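Long-range contact in trichosurin (Trichosurus vulpecula, PDB 2RA6), which probably carries small hydrophobic molecules in milk whey as a dimeric lipocalin and binds 4-ethylphenol inside its beta-barrel: residues B[29-37]-B[140-148]. The protein carries 1 engineered substitution. Residues are numbered along the deposited sequence; the frame is centred on the assembly and turned at random.
Sequences HTVVLASSD and KKRFEEDFM. With ZN (zinc ion), chain K; ZN (zinc ion), chain L.
Val32, Ala34, Phe143 and Phe147 pack the C-terminal helix of the lipocalin fold onto the outside of its barrel, where segment 140-148 of helix 137-148 runs nearly parallel (3°) to strand 29-35 with the axes 9.8 Å apart. No hydrogen bond crosses between the segments; the contact is mainly apolar and largely buried. The aromatic part centres on Ala34, whose CB stands almost on the normal of the Phe147 ring, 3.7 Å from the centroid, a CH-pi contact over the face. Chi1 of 180°, which sets the Phe147 ring opposite the backbone N, carries it from the helix to the strand. Cut back to an alanine, Phe147 would probably cost the Ala34 methyl the ring face it rests on and open a gap between strand and helix, next to Ile157 of strand 157-159. One turn earlier in the helix, Phe143 and Val32 run alongside each other, pointing opposite ways, and Phe143 CE2 comes to 3.5 Å from Val32 CG1. The aliphatic part lies toward the start of the strand: Lys140 lays its CD 3.9 Å from both Val31 CG1 and Val32 CG2, and the bend that follows (chi3 -67°) turns the rest of the chain, whose NZ makes a salt bridge with Asp159 and a hydrogen bond to Asn134. Val31 and Val32 form a classic beta bulge opposite Leu128, which lets both consecutive side chains face the helix. At the strand end, Ser35 OG accepts from Asp37 N in an ST turn and is also hydrogen-bonded to Val124 O, while Asp37 OD2 binds a zinc ion. At the ring edge, near its plane, Ser35 O, hydrogen-bonded to Asn156 ND2, lies 3.3 Å from Phe147 CZ.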
loop_
_atom_site.group_PDB
_atom_site.type_symbol
_atom_site.label_atom_id
_atom_site.label_comp_id
_atom_site.label_asym_id
_atom_site.label_seq_id
_atom_site.Cartn_x
_atom_site.Cartn_y
_atom_site.Cartn_z
ATOM N N HIS B 29 4.966 20.627 -8.303
ATOM C CA HIS B 29 3.935 21.345 -7.555
ATOM C C HIS B 29 2.899 20.334 -7.077
ATOM O O HIS B 29 2.543 19.408 -7.809
ATOM C CB HIS B 29 3.187 22.339 -8.448
ATOM C CG HIS B 29 3.989 23.528 -8.853
ATOM N ND1 HIS B 29 3.906 24.737 -8.199
ATOM C CD2 HIS B 29 4.890 23.697 -9.850
ATOM C CE1 HIS B 29 4.724 25.601 -8.773
ATOM N NE2 HIS B 29 5.333 24.991 -9.775
ATOM N N THR B 30 2.398 20.512 -5.859
ATOM C CA THR B 30 1.352 19.616 -5.380
ATOM C C THR B 30 0.054 20.174 -5.961
ATOM O O THR B 30 -0.262 21.348 -5.778
ATOM C CB THR B 30 1.285 19.605 -3.849
ATOM O OG1 THR B 30 2.474 18.998 -3.327
ATOM C CG2 THR B 30 0.066 18.817 -3.371
ATOM N N VAL B 31 -0.695 19.327 -6.662
ATOM C CA VAL B 31 -1.936 19.747 -7.299
ATOM C C VAL B 31 -3.169 19.168 -6.607
ATOM O O VAL B 31 -4.160 19.869 -6.414
ATOM C CB VAL B 31 -1.920 19.344 -8.783
ATOM C CG1 VAL B 31 -3.204 19.791 -9.467
ATOM C CG2 VAL B 31 -0.706 19.985 -9.466
ATOM N N VAL B 32 -3.097 17.895 -6.226
ATOM C CA VAL B 32 -4.210 17.252 -5.533
ATOM C C VAL B 32 -3.693 16.360 -4.412
ATOM O O VAL B 32 -2.671 15.696 -4.553
ATOM C CB VAL B 32 -5.066 16.383 -6.492
ATOM C CG1 VAL B 32 -6.342 15.914 -5.770
ATOM C CG2 VAL B 32 -5.446 17.186 -7.733
ATOM N N LEU B 33 -4.396 16.384 -3.284
ATOM C CA LEU B 33 -4.071 15.560 -2.131
ATOM C C LEU B 33 -5.347 14.780 -1.837
ATOM O O LEU B 33 -6.453 15.293 -2.027
ATOM C CB LEU B 33 -3.724 16.431 -0.920
ATOM C CG LEU B 33 -2.423 17.238 -0.948
ATOM C CD1 LEU B 33 -2.352 18.145 0.278
ATOM C CD2 LEU B 33 -1.233 16.297 -0.985
ATOM N N ALA B 34 -5.200 13.543 -1.393
ATOM C CA ALA B 34 -6.358 12.722 -1.062
ATOM C C ALA B 34 -5.923 11.789 0.041
ATOM O O ALA B 34 -4.772 11.358 0.086
ATOM C CB ALA B 34 -6.825 11.936 -2.280
ATOM N N SER B 35 -6.830 11.495 0.962
ATOM C CA SER B 35 -6.471 10.620 2.062
ATOM C C SER B 35 -7.660 9.923 2.666
ATOM O O SER B 35 -8.788 10.406 2.582
ATOM C CB SER B 35 -5.763 11.412 3.161
ATOM O OG SER B 35 -5.385 10.569 4.245
ATOM N N SER B 36 -7.382 8.783 3.283
ATOM C CA SER B 36 -8.404 8.007 3.960
ATOM C C SER B 36 -8.825 8.775 5.216
ATOM O O SER B 36 -9.921 8.569 5.739
ATOM C CB SER B 36 -7.853 6.622 4.319
ATOM O OG SER B 36 -6.593 6.719 4.953
ATOM N N ASP B 37 -7.951 9.659 5.691
ATOM C CA ASP B 37 -8.237 10.488 6.862
ATOM C C ASP B 37 -8.010 11.938 6.445
ATOM O O ASP B 37 -6.867 12.397 6.363
ATOM C CB ASP B 37 -7.303 10.135 8.021
ATOM C CG ASP B 37 -7.706 10.814 9.323
ATOM O OD1 ASP B 37 -8.132 11.983 9.279
ATOM O OD2 ASP B 37 -7.584 10.169 10.384
ATOM N N LYS B 140 -6.552 14.896 -13.528
ATOM C CA LYS B 140 -7.134 15.040 -12.197
ATOM C C LYS B 140 -8.358 14.144 -12.022
ATOM O O LYS B 140 -8.541 13.539 -10.963
ATOM C CB LYS B 140 -7.485 16.507 -11.910
ATOM C CG LYS B 140 -6.249 17.389 -11.802
ATOM C CD LYS B 140 -6.527 18.746 -11.158
ATOM C CE LYS B 140 -7.419 19.618 -12.009
ATOM N NZ LYS B 140 -7.526 20.981 -11.408
ATOM N N LYS B 141 -9.177 14.044 -13.066
ATOM C CA LYS B 141 -10.379 13.212 -13.020
ATOM C C LYS B 141 -10.038 11.750 -12.766
ATOM O O LYS B 141 -10.674 11.087 -11.943
ATOM C CB LYS B 141 -11.160 13.329 -14.333
ATOM C CG LYS B 141 -12.440 12.500 -14.367
ATOM C CD LYS B 141 -13.108 12.572 -15.734
ATOM C CE LYS B 141 -14.397 11.768 -15.762
ATOM N NZ LYS B 141 -15.405 12.331 -14.823
ATOM N N ARG B 142 -9.038 11.246 -13.479
ATOM C CA ARG B 142 -8.625 9.854 -13.326
ATOM C C ARG B 142 -8.086 9.603 -11.916
ATOM O O ARG B 142 -8.428 8.605 -11.282
ATOM C CB ARG B 142 -7.568 9.514 -14.379
ATOM C CG ARG B 142 -7.120 8.060 -14.386
ATOM C CD ARG B 142 -6.116 7.810 -15.508
ATOM N NE ARG B 142 -4.988 8.735 -15.438
ATOM C CZ ARG B 142 -3.952 8.727 -16.272
ATOM N NH1 ARG B 142 -3.889 7.837 -17.254
ATOM N NH2 ARG B 142 -2.978 9.615 -16.127
ATOM N N PHE B 143 -7.261 10.523 -11.426
ATOM C CA PHE B 143 -6.684 10.405 -10.090
ATOM C C PHE B 143 -7.791 10.363 -9.046
ATOM O O PHE B 143 -7.807 9.503 -8.159
ATOM C CB PHE B 143 -5.778 11.607 -9.813
ATOM C CG PHE B 143 -5.207 11.646 -8.417
ATOM C CD1 PHE B 143 -4.088 10.893 -8.080
ATOM C CD2 PHE B 143 -5.765 12.481 -7.455
ATOM C CE1 PHE B 143 -3.529 10.976 -6.795
ATOM C CE2 PHE B 143 -5.221 12.573 -6.175
ATOM C CZ PHE B 143 -4.103 11.823 -5.845
ATOM N N GLU B 144 -8.721 11.304 -9.155
ATOM C CA GLU B 144 -9.833 11.397 -8.214
ATOM C C GLU B 144 -10.770 10.193 -8.266
ATOM O O GLU B 144 -11.203 9.699 -7.224
ATOM C CB GLU B 144 -10.589 12.706 -8.462
ATOM C CG GLU B 144 -9.830 13.905 -7.902
ATOM C CD GLU B 144 -10.240 15.228 -8.511
ATOM O OE1 GLU B 144 -11.428 15.388 -8.857
ATOM O OE2 GLU B 144 -9.366 16.118 -8.627
ATOM N N GLU B 145 -11.071 9.710 -9.467
ATOM C CA GLU B 145 -11.950 8.556 -9.606
ATOM C C GLU B 145 -11.272 7.299 -9.074
ATOM O O GLU B 145 -11.921 6.455 -8.454
ATOM C CB GLU B 145 -12.351 8.355 -11.069
ATOM C CG GLU B 145 -13.123 9.523 -11.647
ATOM C CD GLU B 145 -13.661 9.236 -13.031
ATOM O OE1 GLU B 145 -12.910 8.671 -13.855
ATOM O OE2 GLU B 145 -14.830 9.585 -13.295
ATOM N N ASP B 146 -9.969 7.168 -9.307
ATOM C CA ASP B 146 -9.259 5.992 -8.814
ATOM C C ASP B 146 -9.308 5.964 -7.297
ATOM O O ASP B 146 -9.402 4.896 -6.687
ATOM C CB ASP B 146 -7.804 5.986 -9.277
ATOM C CG ASP B 146 -7.667 5.658 -10.746
ATOM O OD1 ASP B 146 -8.565 4.975 -11.285
ATOM O OD2 ASP B 146 -6.661 6.067 -11.354
ATOM N N PHE B 147 -9.245 7.142 -6.689
ATOM C CA PHE B 147 -9.304 7.243 -5.240
ATOM C C PHE B 147 -10.698 6.854 -4.751
ATOM O O PHE B 147 -10.843 6.004 -3.869
ATOM C CB PHE B 147 -8.974 8.671 -4.798
ATOM C CG PHE B 147 -9.019 8.869 -3.309
ATOM C CD1 PHE B 147 -8.060 8.291 -2.485
ATOM C CD2 PHE B 147 -10.029 9.628 -2.732
ATOM C CE1 PHE B 147 -8.108 8.468 -1.099
ATOM C CE2 PHE B 147 -10.088 9.813 -1.351
ATOM C CZ PHE B 147 -9.123 9.229 -0.536
ATOM N N MET B 148 -11.728 7.463 -5.332
ATOM C CA MET B 148 -13.096 7.167 -4.925
ATOM C C MET B 148 -13.513 5.726 -5.205
ATOM O O MET B 148 -14.317 5.158 -4.465
ATOM C CB MET B 148 -14.066 8.142 -5.595
ATOM C CG MET B 148 -13.904 9.570 -5.097
ATOM S SD MET B 148 -15.050 10.744 -5.848
ATOM C CE MET B 148 -14.096 11.280 -7.269
HETATM ZN ZN ZN K . 6.583 25.962 -10.987
HETATM ZN ZN ZN L . -7.893 10.971 12.186
#